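Mlr6093 protein (PDB 2QJ8) is probably a zinc-dependent hydrolase of the succinylglutamate desuccinylase/aspartoacylase family, acting on ester bonds or on carbon-nitrogen bonds of linear amides. Local coordinates at residues Gly56-Leu59 with Gln60-Leu64; Arg97-Pro100 with Ile101-Lys104; Glu74-Cys78 with Gly79-Ile83; Glu186-Gly189 with Met190-Leu194; Lys166-Ser169 with Ile170-Phe174. All blocks are in the same frame, centred on the assembly; numbering follows the deposited sequence.

All five contacts are local turns, caps or helix ends within the succinylglutamate desuccinylase/aspartoacylase catalytic domain. Along the chain the order is contact 1, contact 3, contact 2, contact 5 and contact 4. Contacts 1 and 3 lie at the two ends of helix 60-75, their centres about 21 Å apart. Contact 2, in the loop before helix 118-129, touches contact 1 through Arg-97 and Asn-57. Contact 5 ends helix 161-172 and contact 4 starts helix 190-197, with strand 178-182 between them and about 19 Å separating their centres. Contacts 2 and 5, and likewise 1 and 4, lie on opposite sides of the chain's centre; together the five show how helices of this alpha/beta domain are started, ended and joined to strands.

Contact 1: Gly56-Leu59 with Gln60-Leu64; sequences GNEL and QGPIL
Gln-60 gives its backbone N-H to the carboxylate of Glu-58: Gln-60 N lies 2.9 Å from Glu-58 OE2, in a bent bond that reaches the oxygen from above the carboxylate plane. Gly-61 N lies 2.9 Å from Glu-58 OE1, which accepts with its syn lone pair along a straighter path (155°). Glu-58 is modelled in two conformers, and this pincer belongs to one of them; there a fold at chi2 (-58°) turns the carboxylate back onto the two amides. The result is a side-chain cap on the start of helix 60-75. Glu-58 also ends a His-Gly-Asn-Glu sequence, the HxxE motif whose glutamate is a zinc ligand in M14-family relatives. At Pro-62, ring atom CD sits 3.5 Å from Glu-58 O and 3.4 Å from Leu-59 O, while CG lies 4.3 Å from Leu-59 CD1. An alanine here, lacking CG and CD, would probably open a gap beside Leu-59 CD1 and these two carbonyl oxygens. Ile-63 N closes the first turn on Leu-59 O at 3.0 Å, and Ile-63 CG1 lies against the same oxygen. Ala-314 of the second subunit packs on Gln-60 and Ile-63, and Met-315 of that same subunit on Leu-59.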
loop_
_atom_site.group_PDB
_atom_site.type_symbol
_atom_site.label_atom_id
_atom_site.label_comp_id
_atom_site.label_asym_id
_atom_site.label_seq_id
_atom_site.Cartn_x
_atom_site.Cartn_y
_atom_site.Cartn_z
ATOM N N GLY A 56 -0.901 -7.208 -9.885
ATOM C CA GLY A 56 0.505 -7.153 -9.488
ATOM C C GLY A 56 0.992 -6.410 -8.252
ATOM O O GLY A 56 2.164 -6.543 -7.849
ATOM N N ASN A 57 0.106 -5.665 -7.632
ATOM C CA ASN A 57 0.467 -4.894 -6.455
ATOM C C ASN A 57 -0.049 -5.532 -5.129
ATOM O O ASN A 57 -0.229 -4.829 -4.142
ATOM C CB ASN A 57 0.048 -3.412 -6.680
ATOM C CG ASN A 57 -1.407 -3.237 -7.260
ATOM O OD1 ASN A 57 -2.238 -4.167 -7.263
ATOM N ND2 ASN A 57 -1.704 -2.007 -7.717
ATOM N N GLU A 58 -0.224 -6.856 -5.132
ATOM C CA GLU A 58 -0.739 -7.605 -3.994
ATOM C C GLU A 58 0.074 -8.860 -3.876
ATOM O O GLU A 58 -0.087 -9.776 -4.693
ATOM C CB GLU A 58 -2.211 -7.956 -4.236
ATOM C CG GLU A 58 -3.004 -8.357 -2.983
ATOM C CD GLU A 58 -2.448 -9.539 -2.231
ATOM O OE1 GLU A 58 -2.331 -10.650 -2.810
ATOM O OE2 GLU A 58 -2.122 -9.350 -1.040
ATOM N N LEU A 59 0.953 -8.922 -2.884
ATOM C CA LEU A 59 1.784 -10.087 -2.721
ATOM C C LEU A 59 1.394 -11.013 -1.600
ATOM O O LEU A 59 1.965 -12.078 -1.535
ATOM C CB LEU A 59 3.249 -9.693 -2.656
ATOM C CG LEU A 59 3.896 -9.297 -3.988
ATOM C CD1 LEU A 59 3.967 -10.413 -5.025
ATOM C CD2 LEU A 59 3.254 -8.058 -4.582
ATOM N N GLN A 60 0.421 -10.665 -0.767
ATOM C CA GLN A 60 0.075 -11.533 0.382
ATOM C C GLN A 60 -0.570 -12.853 -0.082
ATOM O O GLN A 60 -0.306 -13.879 0.513
ATOM C CB GLN A 60 -0.765 -10.811 1.453
ATOM C CG GLN A 60 -0.183 -9.458 1.985
ATOM C CD GLN A 60 1.173 -9.545 2.727
ATOM O OE1 GLN A 60 1.499 -10.535 3.374
ATOM N NE2 GLN A 60 1.950 -8.467 2.640
ATOM N N GLY A 61 -1.373 -12.795 -1.152
ATOM C CA GLY A 61 -1.961 -13.963 -1.805
ATOM C C GLY A 61 -0.879 -14.911 -2.310
ATOM O O GLY A 61 -0.877 -16.073 -1.945
ATOM N N PRO A 62 0.013 -14.441 -3.209
ATOM C CA PRO A 62 1.166 -15.244 -3.619
ATOM C C PRO A 62 1.985 -15.863 -2.482
ATOM O O PRO A 62 2.353 -17.038 -2.575
ATOM C CB PRO A 62 1.976 -14.257 -4.424
ATOM C CG PRO A 62 0.920 -13.467 -5.128
ATOM C CD PRO A 62 -0.092 -13.225 -4.039
ATOM N N ILE A 63 2.214 -15.104 -1.424
ATOM C CA ILE A 63 2.961 -15.595 -0.243
ATOM C C ILE A 63 2.191 -16.709 0.461
ATOM O O ILE A 63 2.757 -17.766 0.733
ATOM C CB ILE A 63 3.291 -14.457 0.722
ATOM C CG1 ILE A 63 4.414 -13.596 0.131
ATOM C CG2 ILE A 63 3.698 -15.008 2.104
ATOM C CD1 ILE A 63 4.465 -12.169 0.734
ATOM N N LEU A 64 0.906 -16.468 0.733
ATOM C CA LEU A 64 0.031 -17.476 1.319
ATOM C C LEU A 64 -0.019 -18.729 0.447
ATOM O O LEU A 64 0.018 -19.826 0.955
ATOM C CB LEU A 64 -1.401 -16.903 1.548
ATOM C CG LEU A 64 -2.374 -17.809 2.311
ATOM C CD1 LEU A 64 -1.814 -18.183 3.699
ATOM C CD2 LEU A 64 -3.738 -17.124 2.447
#

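Contact 2: Arg97-Pro100 with Ile101-Lys104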
loop_
_atom_site.group_PDB
_atom_site.type_symbol
_atom_site.label_atom_id
_atom_site.label_comp_id
_atom_site.label_asym_id
_atom_site.label_seq_id
_atom_site.Cartn_x
_atom_site.Cartn_y
_atom_site.Cartn_z
ATOM N N ARG A 97 -1.402 -2.852 -11.557
ATOM C CA ARG A 97 -2.615 -3.561 -11.194
ATOM C C ARG A 97 -2.947 -4.583 -12.254
ATOM O O ARG A 97 -3.228 -5.713 -11.949
ATOM C CB ARG A 97 -3.812 -2.640 -11.023
ATOM C CG ARG A 97 -5.041 -3.446 -10.585
ATOM C CD ARG A 97 -5.965 -2.629 -9.773
ATOM N NE ARG A 97 -7.011 -3.464 -9.196
ATOM C CZ ARG A 97 -6.873 -4.253 -8.127
ATOM N NH1 ARG A 97 -5.712 -4.412 -7.493
ATOM N NH2 ARG A 97 -7.924 -4.942 -7.718
ATOM N N ASN A 98 -2.883 -4.175 -13.510
ATOM C CA ASN A 98 -3.192 -5.062 -14.602
ATOM C C ASN A 98 -1.986 -5.350 -15.482
ATOM O O ASN A 98 -0.897 -4.802 -15.280
ATOM C CB ASN A 98 -4.391 -4.460 -15.339
ATOM C CG ASN A 98 -5.634 -4.441 -14.446
ATOM O OD1 ASN A 98 -5.927 -5.420 -13.751
ATOM N ND2 ASN A 98 -6.312 -3.312 -14.393
ATOM N N THR A 99 -2.194 -6.235 -16.443
ATOM C CA THR A 99 -1.137 -6.674 -17.319
ATOM C C THR A 99 -0.506 -5.471 -18.037
ATOM O O THR A 99 -1.204 -4.737 -18.734
ATOM C CB THR A 99 -1.683 -7.681 -18.329
ATOM O OG1 THR A 99 -2.408 -8.692 -17.630
ATOM C CG2 THR A 99 -0.558 -8.315 -19.162
ATOM N N PRO A 100 0.810 -5.246 -17.834
ATOM C CA PRO A 100 1.429 -4.091 -18.467
ATOM C C PRO A 100 1.518 -4.125 -19.999
ATOM O O PRO A 100 1.529 -3.057 -20.615
ATOM C CB PRO A 100 2.828 -4.074 -17.848
ATOM C CG PRO A 100 3.088 -5.468 -17.459
ATOM C CD PRO A 100 1.778 -5.988 -17.003
ATOM N N ILE A 101 1.556 -5.311 -20.609
ATOM C CA ILE A 101 1.680 -5.401 -22.077
ATOM C C ILE A 101 0.433 -4.957 -22.830
ATOM O O ILE A 101 0.526 -4.152 -23.768
ATOM C CB ILE A 101 2.077 -6.832 -22.533
ATOM C CG1 ILE A 101 3.505 -7.139 -22.053
ATOM C CG2 ILE A 101 2.023 -6.973 -24.054
ATOM C CD1 ILE A 101 3.994 -8.501 -22.453
ATOM N N ASP A 102 -0.724 -5.484 -22.418
ATOM C CA ASP A 102 -2.010 -5.197 -23.094
ATOM C C ASP A 102 -2.982 -4.295 -22.323
ATOM O O ASP A 102 -4.028 -3.940 -22.858
ATOM C CB ASP A 102 -2.700 -6.510 -23.553
ATOM C CG ASP A 102 -3.059 -7.443 -22.422
ATOM O OD1 ASP A 102 -2.768 -7.145 -21.263
ATOM O OD2 ASP A 102 -3.605 -8.526 -22.703
ATOM N N GLY A 103 -2.651 -3.959 -21.075
ATOM C CA GLY A 103 -3.499 -3.113 -20.226
ATOM C C GLY A 103 -4.732 -3.799 -19.661
ATOM O O GLY A 103 -5.505 -3.152 -18.957
ATOM N N LYS A 104 -4.892 -5.113 -19.885
ATOM C CA LYS A 104 -6.110 -5.820 -19.499
ATOM C C LYS A 104 -6.025 -6.447 -18.124
ATOM O O LYS A 104 -4.965 -6.878 -17.646
ATOM C CB LYS A 104 -6.501 -6.888 -20.544
ATOM C CG LYS A 104 -6.641 -6.349 -21.975
ATOM C CD LYS A 104 -6.982 -7.416 -23.034
ATOM C CE LYS A 104 -7.099 -6.749 -24.398
ATOM N NZ LYS A 104 -7.182 -7.701 -25.548
#
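Thr-99 and Lys-104 close the neck of a compact loop. Thr-99 N donates to Lys-104 O at 3.1 Å, and Thr-99 OG1 lies at 3.1 Å from the same Lys-104 O, although the hydroxyl proton has another acceptor within reach and its use is not settled. One step inward, Gly-103 N bonds to Thr-99 O at 2.9 Å, reaching back four residues. The tight side of the loop is filled by two short side chains. Asp-102 OD1 presses on the methyl-bearing face of Thr-99, 3.2 Å from Thr-99 CB and 3.3 Å from Thr-99 CG2. Asp-102 CG stands between its backbone N and carbonyl carbon (chi1 62°), a rotamer that leaves OD1 ready for the chain two residues on: Lys-104 N meets Asp-102 OD1 at 3.2 Å, almost straight (168°) but from well above the carboxylate plane. This Asx turn, Asp-102 to Lys-104, overlaps the end of an alpha-turn closed by Gly-103 N and Thr-99 O; Gly-103, at positive phi, turns the chain back. The polar ends on this side are also held from elsewhere in the same chain: Ser-117 and Ser-119 bond to Asp-102, Asn-88 and Ser-119 reach Thr-99 OG1, and Lys-104 NZ pairs with Glu-120 and Ser-117. The outer side is looser. Pro-100 and Gly-103 are exposed, though Pro-100 packs on Leu-90 and Ala-94. Ile-101 makes few side-chain contacts with 97-100 and instead touches Leu-90, Val-118 and Cys-30. At the mouth Asn-98 comes closest through CB, 3.4 Å from Lys-104 O.

Contact 3: Glu74-Cys78 with Gly79-Ile83; sequences EAQRC and GRIII
Gln-76 and Ile-81 lie against each other, the glutamine running along the isoleucine in the opposite sense. The Gln-76 chain leaves with CG anti to the backbone N (chi1 -171°) and continues fully extended, so its amide is carried from the helix end across to the strand. There it meets the tip of Ile-81: Gln-76 OE1 is 3.4 Å from Ile-81 CD1, Gln-76 CD is 3.5 Å from the same methyl, and the aliphatic Gln-76 CG follows at 3.9 Å. Ile-81 keeps CG1 anti to its carbonyl carbon and stretches it straight on, which brings CD1 up against the amide group. The other end of the amide is polar in use. Gln-76 NE2 donates to Cys-78 O at 2.9 Å with a fairly straight N-H (157°); the oxygen lies in the plane of the glutamine amide, while the donor stands above the plane of the backbone carbonyl. NE2 also bonds to Cys-40 O of strand 33-42, so this terminus is held by more than one carbonyl. The connection is the return from helix 60-75 to strand 79-84 in a beta-alpha-beta crossover, strand 79-84 running parallel to strand 47-52. Cys-78 is nearly fully extended, and its SG stands between the backbone N and the carbonyl carbon (chi1 66°), 3.6 Å from Gly-79 N. Gly-79 follows with a positive phi, swinging the chain into strand direction. Arg-80 leaves the backbone on the side away from the turn, and its NH2 forms a salt bridge with Asp-13, while Ile-81 packs on Leu-72 and Ile-50.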
loop_
_atom_site.group_PDB
_atom_site.type_symbol
_atom_site.label_atom_id
_atom_site.label_comp_id
_atom_site.label_asym_id
_atom_site.label_seq_id
_atom_site.Cartn_x
_atom_site.Cartn_y
_atom_site.Cartn_z
ATOM N N GLU A 74 2.239 -32.607 3.615
ATOM C CA GLU A 74 1.961 -33.347 4.860
ATOM C C GLU A 74 0.475 -33.275 5.299
ATOM O O GLU A 74 -0.084 -34.285 5.728
ATOM C CB GLU A 74 2.898 -32.916 6.013
ATOM C CG GLU A 74 4.399 -33.238 5.787
ATOM C CD GLU A 74 4.713 -34.741 5.687
ATOM O OE1 GLU A 74 4.611 -35.450 6.723
ATOM O OE2 GLU A 74 5.104 -35.194 4.572
ATOM N N ALA A 75 -0.166 -32.120 5.152
ATOM C CA ALA A 75 -1.562 -31.901 5.562
ATOM C C ALA A 75 -2.695 -32.386 4.640
ATOM O O ALA A 75 -3.781 -32.659 5.144
ATOM C CB ALA A 75 -1.777 -30.433 5.855
ATOM N N GLN A 76 -2.495 -32.445 3.318
ATOM C CA GLN A 76 -3.586 -32.839 2.422
ATOM C C GLN A 76 -3.927 -34.330 2.632
ATOM O O GLN A 76 -3.053 -35.165 2.511
ATOM C CB GLN A 76 -3.245 -32.565 0.959
ATOM C CG GLN A 76 -4.416 -32.748 0.024
ATOM C CD GLN A 76 -4.095 -32.423 -1.397
ATOM O OE1 GLN A 76 -3.260 -31.567 -1.668
ATOM N NE2 GLN A 76 -4.761 -33.090 -2.329
ATOM N N ARG A 77 -5.189 -34.640 2.951
ATOM C CA ARG A 77 -5.609 -36.034 3.187
ATOM C C ARG A 77 -6.077 -36.765 1.956
ATOM O O ARG A 77 -5.968 -37.991 1.908
ATOM C CB ARG A 77 -6.725 -36.121 4.245
ATOM C CG ARG A 77 -6.292 -35.716 5.632
ATOM N N CYS A 78 -6.628 -36.048 0.974
ATOM C CA CYS A 78 -7.196 -36.699 -0.196
ATOM C C CYS A 78 -7.396 -35.693 -1.321
ATOM O O CYS A 78 -7.049 -34.514 -1.171
ATOM C CB CYS A 78 -8.547 -37.336 0.179
ATOM S SG CYS A 78 -9.844 -36.152 0.621
ATOM N N GLY A 79 -7.918 -36.184 -2.445
ATOM C CA GLY A 79 -8.251 -35.354 -3.596
ATOM C C GLY A 79 -7.074 -34.752 -4.327
ATOM O O GLY A 79 -5.959 -35.250 -4.227
ATOM N N ARG A 80 -7.334 -33.664 -5.056
ATOM C CA ARG A 80 -6.310 -32.982 -5.797
ATOM C C ARG A 80 -6.424 -31.455 -5.607
ATOM O O ARG A 80 -7.486 -30.893 -5.776
ATOM C CB ARG A 80 -6.381 -33.339 -7.294
ATOM C CG ARG A 80 -5.130 -32.850 -8.103
ATOM C CD ARG A 80 -5.385 -32.925 -9.600
ATOM N NE ARG A 80 -5.353 -34.296 -10.076
ATOM C CZ ARG A 80 -5.947 -34.776 -11.172
ATOM N NH1 ARG A 80 -6.738 -34.033 -11.951
ATOM N NH2 ARG A 80 -5.779 -36.068 -11.456
ATOM N N ILE A 81 -5.302 -30.828 -5.256
ATOM C CA ILE A 81 -5.190 -29.377 -5.082
ATOM C C ILE A 81 -4.126 -28.873 -6.026
ATOM O O ILE A 81 -2.980 -29.336 -5.991
ATOM C CB ILE A 81 -4.838 -28.954 -3.632
ATOM C CG1 ILE A 81 -5.923 -29.446 -2.684
ATOM C CG2 ILE A 81 -4.701 -27.391 -3.585
ATOM C CD1 ILE A 81 -5.635 -29.245 -1.188
ATOM N N ILE A 82 -4.517 -27.966 -6.918
ATOM C CA ILE A 82 -3.597 -27.347 -7.849
ATOM C C ILE A 82 -3.431 -25.894 -7.366
ATOM O O ILE A 82 -4.401 -25.274 -6.960
ATOM C CB ILE A 82 -4.148 -27.354 -9.332
ATOM C CG1 ILE A 82 -4.459 -28.783 -9.826
ATOM C CG2 ILE A 82 -3.157 -26.704 -10.246
ATOM C CD1 ILE A 82 -5.222 -28.821 -11.216
ATOM N N ILE A 83 -2.197 -25.376 -7.377
ATOM C CA ILE A 83 -1.920 -23.987 -6.947
ATOM C C ILE A 83 -1.044 -23.260 -7.947
ATOM O O ILE A 83 -0.015 -23.814 -8.374
ATOM C CB ILE A 83 -1.224 -23.897 -5.541
ATOM C CG1 ILE A 83 -2.038 -24.624 -4.464
ATOM C CG2 ILE A 83 -1.036 -22.422 -5.114
ATOM C CD1 ILE A 83 -1.349 -24.763 -3.052
#

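Contact 4: Glu186-Gly189 with Met190-Leu194; sequences ETDG and MFDTL
Thr-187 and Gly-189 meet the first turn of helix 190-197, with Gly-189 at the N-cap. Direct hydrogen bonds tie the approach loop to the helix. Asp-192 N donates to Thr-187 O at 3.0 Å, nearly along the C=O axis, bridging five residues. Gly-189 O takes two donors from Thr-193: the backbone N at 2.9 Å, and OG1 at 2.8 Å from above the carbonyl plane. Apolar contact comes from Thr-187 CG2, which sits over one face of the Phe-191 ring, 3.8 Å from its centroid and toward the rim, a CH-pi contact. CG2 can lie there because Phe-191 carries its ring anti to the backbone N (chi1 -175°), alongside the threonine; His-156 also meets this ring. Two carboxylates, tilted against each other, probably repel: Asp-188 OD1 and Asp-192 OD2 stand 4.0 Å apart. A water that donates to both and accepts from Thr-187 OG1 probably eases their like charges. A second water joins Gly-189 N to Asp-192 OD2. A leucine in place of Asp-192 would probably cost the first water one of its two carboxylate acceptors and break the water bridge from Gly-189 N. A third water spans the loop and the helix, donating to Asp-188 O and accepting from the helix, its oxygen 2.9 Å from Phe-191 N.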
loop_
_atom_site.group_PDB
_atom_site.type_symbol
_atom_site.label_atom_id
_atom_site.label_comp_id
_atom_site.label_asym_id
_atom_site.label_seq_id
_atom_site.Cartn_x
_atom_site.Cartn_y
_atom_site.Cartn_z
ATOM N N GLU A 186 -19.497 -6.810 -10.691
ATOM C CA GLU A 186 -18.139 -6.811 -11.242
ATOM C C GLU A 186 -17.804 -8.296 -11.436
ATOM O O GLU A 186 -16.884 -8.843 -10.813
ATOM C CB GLU A 186 -17.167 -6.143 -10.258
ATOM N N THR A 187 -18.587 -8.926 -12.304
ATOM C CA THR A 187 -18.553 -10.364 -12.560
ATOM C C THR A 187 -18.099 -10.798 -13.969
ATOM O O THR A 187 -18.084 -12.004 -14.283
ATOM C CB THR A 187 -19.969 -10.926 -12.309
ATOM O OG1 THR A 187 -20.898 -10.306 -13.198
ATOM C CG2 THR A 187 -20.385 -10.685 -10.866
ATOM N N ASP A 188 -17.744 -9.848 -14.833
ATOM C CA ASP A 188 -17.270 -10.204 -16.162
ATOM C C ASP A 188 -16.034 -11.059 -16.017
ATOM O O ASP A 188 -15.282 -10.914 -15.055
ATOM C CB ASP A 188 -16.936 -8.974 -17.014
ATOM C CG ASP A 188 -18.177 -8.210 -17.476
ATOM O OD1 ASP A 188 -19.320 -8.663 -17.241
ATOM O OD2 ASP A 188 -17.991 -7.140 -18.088
ATOM N N GLY A 189 -15.897 -12.021 -16.913
ATOM C CA GLY A 189 -14.758 -12.884 -16.906
ATOM C C GLY A 189 -14.804 -14.144 -16.059
ATOM O O GLY A 189 -15.589 -15.052 -16.331
HETATM N N MSE A 190 -13.982 -14.171 -15.012
HETATM C CA MSE A 190 -13.813 -15.360 -14.180
HETATM C C MSE A 190 -15.081 -15.743 -13.420
HETATM O O MSE A 190 -15.432 -16.915 -13.359
HETATM C CB MSE A 190 -12.638 -15.171 -13.206
HETATM C CG MSE A 190 -12.051 -16.460 -12.679
HETATM SE SE MSE A 190 -10.397 -16.240 -11.633
HETATM C CE MSE A 190 -9.305 -15.212 -12.877
ATOM N N PHE A 191 -15.758 -14.761 -12.845
ATOM C CA PHE A 191 -16.974 -15.039 -12.093
ATOM C C PHE A 191 -18.009 -15.659 -13.011
ATOM O O PHE A 191 -18.500 -16.744 -12.733
ATOM C CB PHE A 191 -17.528 -13.771 -11.435
ATOM C CG PHE A 191 -18.723 -14.024 -10.554
ATOM C CD1 PHE A 191 -20.000 -14.189 -11.095
ATOM C CD2 PHE A 191 -18.560 -14.121 -9.178
ATOM C CE1 PHE A 191 -21.090 -14.434 -10.281
ATOM C CE2 PHE A 191 -19.645 -14.367 -8.360
ATOM C CZ PHE A 191 -20.914 -14.521 -8.910
ATOM N N ASP A 192 -18.338 -14.972 -14.099
ATOM C CA ASP A 192 -19.304 -15.504 -15.068
ATOM C C ASP A 192 -18.928 -16.873 -15.590
ATOM O O ASP A 192 -19.778 -17.730 -15.759
ATOM C CB ASP A 192 -19.451 -14.573 -16.268
ATOM C CG ASP A 192 -20.311 -13.359 -15.979
ATOM O OD1 ASP A 192 -20.857 -13.230 -14.857
ATOM O OD2 ASP A 192 -20.425 -12.515 -16.893
ATOM N N THR A 193 -17.644 -17.078 -15.829
ATOM C CA THR A 193 -17.146 -18.359 -16.341
ATOM C C THR A 193 -17.346 -19.516 -15.370
ATOM O O THR A 193 -17.981 -20.502 -15.701
ATOM C CB THR A 193 -15.636 -18.232 -16.746
ATOM O OG1 THR A 193 -15.569 -17.388 -17.894
ATOM C CG2 THR A 193 -15.049 -19.588 -17.109
ATOM N N LEU A 194 -16.871 -19.343 -14.151
ATOM C CA LEU A 194 -16.919 -20.398 -13.146
ATOM C C LEU A 194 -18.282 -20.621 -12.536
ATOM O O LEU A 194 -18.732 -21.756 -12.383
ATOM C CB LEU A 194 -15.915 -20.123 -12.033
ATOM C CG LEU A 194 -14.430 -20.372 -12.300
ATOM C CD1 LEU A 194 -14.033 -20.038 -13.709
ATOM C CD2 LEU A 194 -13.651 -19.574 -11.268
HETATM O O HOH W 1 -21.140 -10.060 -15.771
HETATM O O HOH W 2 -14.774 -12.017 -12.877
HETATM O O HOH W 3 -18.198 -12.685 -18.668
#

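Contact 5: Lys166-Ser169 with Ile170-Phe174; sequences KTVS and ISKAF
The closing turns of helix 161-172 bring Ser-171 back to Thr-167, four residues earlier, and Val-168 beside Lys-172. Thr-167 O is gripped twice by the same serine: Ser-171 N donates at 3.0 Å and Ser-171 OG at 2.9 Å, reaching the oxygen from opposite faces of the carbonyl plane. With OG beside its own backbone N (chi1 -64°), the hydroxyl folds back on the helix and donates to the preceding turn. The helix connects strand 152-155 to the parallel-running strand 178-182, and Ser-171 on its inner side also touches Ile-153 and Ile-203. On another flank, Lys-166 and Ile-170 run side by side, pointing the same way. Ile-170 N bonds to Lys-166 O at 3.0 Å, Ile-170 CG1 packs on that oxygen at 3.3 Å, and Ile-170 CD1 approaches Lys-166 CG at 4.1 Å. Toward the surface Lys-172 stretches out past Val-168, its CE 3.6 Å from Val-168 CG1; the contact is made near the end of the lysine chain, by the methylene next to NZ. Lys-172 N returns to Val-168 O at 3.0 Å. Ala-173 N bonds to Ser-169 O, while Ser-169 OG turns back to Thr-165 O.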
loop_
_atom_site.group_PDB
_atom_site.type_symbol
_atom_site.label_atom_id
_atom_site.label_comp_id
_atom_site.label_asym_id
_atom_site.label_seq_id
_atom_site.Cartn_x
_atom_site.Cartn_y
_atom_site.Cartn_z
ATOM N N LYS A 166 -24.836 -23.183 -1.181
ATOM C CA LYS A 166 -23.642 -23.993 -1.056
ATOM C C LYS A 166 -22.394 -23.124 -0.939
ATOM O O LYS A 166 -21.584 -23.334 -0.037
ATOM C CB LYS A 166 -23.492 -24.924 -2.253
ATOM C CG LYS A 166 -22.282 -25.888 -2.212
ATOM C CD LYS A 166 -22.300 -26.754 -3.455
ATOM C CE LYS A 166 -21.158 -27.724 -3.502
ATOM N NZ LYS A 166 -21.233 -28.497 -4.780
ATOM N N THR A 167 -22.243 -22.168 -1.854
ATOM C CA THR A 167 -21.060 -21.309 -1.872
ATOM C C THR A 167 -20.963 -20.451 -0.611
ATOM O O THR A 167 -19.884 -20.345 -0.053
ATOM C CB THR A 167 -20.991 -20.417 -3.131
ATOM O OG1 THR A 167 -20.824 -21.250 -4.291
ATOM C CG2 THR A 167 -19.816 -19.436 -3.030
ATOM N N VAL A 168 -22.086 -19.887 -0.164
ATOM C CA VAL A 168 -22.117 -19.050 1.032
ATOM C C VAL A 168 -21.781 -19.894 2.267
ATOM O O VAL A 168 -21.015 -19.447 3.089
ATOM C CB VAL A 168 -23.483 -18.307 1.181
ATOM C CG1 VAL A 168 -23.624 -17.672 2.541
ATOM C CG2 VAL A 168 -23.647 -17.259 0.077
ATOM N N SER A 169 -22.293 -21.116 2.361
ATOM C CA SER A 169 -21.977 -21.999 3.493
ATOM C C SER A 169 -20.492 -22.354 3.576
ATOM O O SER A 169 -19.890 -22.272 4.657
ATOM C CB SER A 169 -22.801 -23.272 3.438
ATOM O OG SER A 169 -24.170 -22.948 3.639
ATOM N N ILE A 170 -19.922 -22.732 2.438
ATOM C CA ILE A 170 -18.497 -23.030 2.350
ATOM C C ILE A 170 -17.664 -21.799 2.777
ATOM O O ILE A 170 -16.745 -21.938 3.582
ATOM C CB ILE A 170 -18.065 -23.523 0.953
ATOM C CG1 ILE A 170 -18.723 -24.877 0.626
ATOM C CG2 ILE A 170 -16.522 -23.682 0.923
ATOM C CD1 ILE A 170 -18.464 -25.412 -0.817
ATOM N N SER A 171 -18.035 -20.623 2.274
ATOM C CA SER A 171 -17.374 -19.359 2.596
ATOM C C SER A 171 -17.399 -19.029 4.092
ATOM O O SER A 171 -16.383 -18.666 4.653
ATOM C CB SER A 171 -18.009 -18.228 1.800
ATOM O OG SER A 171 -17.804 -18.415 0.407
ATOM N N LYS A 172 -18.555 -19.174 4.721
ATOM C CA LYS A 172 -18.714 -18.956 6.158
ATOM C C LYS A 172 -17.873 -19.907 7.015
ATOM O O LYS A 172 -17.391 -19.501 8.073
ATOM C CB LYS A 172 -20.196 -19.064 6.560
ATOM C CG LYS A 172 -21.048 -17.877 6.097
ATOM C CD LYS A 172 -22.536 -18.102 6.428
ATOM C CE LYS A 172 -23.394 -16.905 6.015
ATOM N NZ LYS A 172 -24.871 -17.144 6.186
ATOM N N ALA A 173 -17.708 -21.151 6.539
ATOM C CA ALA A 173 -16.863 -22.172 7.167
ATOM C C ALA A 173 -15.349 -21.820 7.218
ATOM O O ALA A 173 -14.615 -22.496 7.921
ATOM C CB ALA A 173 -17.060 -23.555 6.483
ATOM N N PHE A 174 -14.897 -20.794 6.484
ATOM C CA PHE A 174 -13.513 -20.291 6.574
ATOM C C PHE A 174 -13.310 -19.571 7.918
ATOM O O PHE A 174 -12.174 -19.431 8.360
ATOM C CB PHE A 174 -13.157 -19.302 5.455
ATOM C CG PHE A 174 -12.826 -19.934 4.121
ATOM C CD1 PHE A 174 -13.743 -20.728 3.451
ATOM C CD2 PHE A 174 -11.634 -19.669 3.500
ATOM C CE1 PHE A 174 -13.458 -21.262 2.217
ATOM C CE2 PHE A 174 -11.340 -20.222 2.249
ATOM C CZ PHE A 174 -12.261 -21.037 1.629
#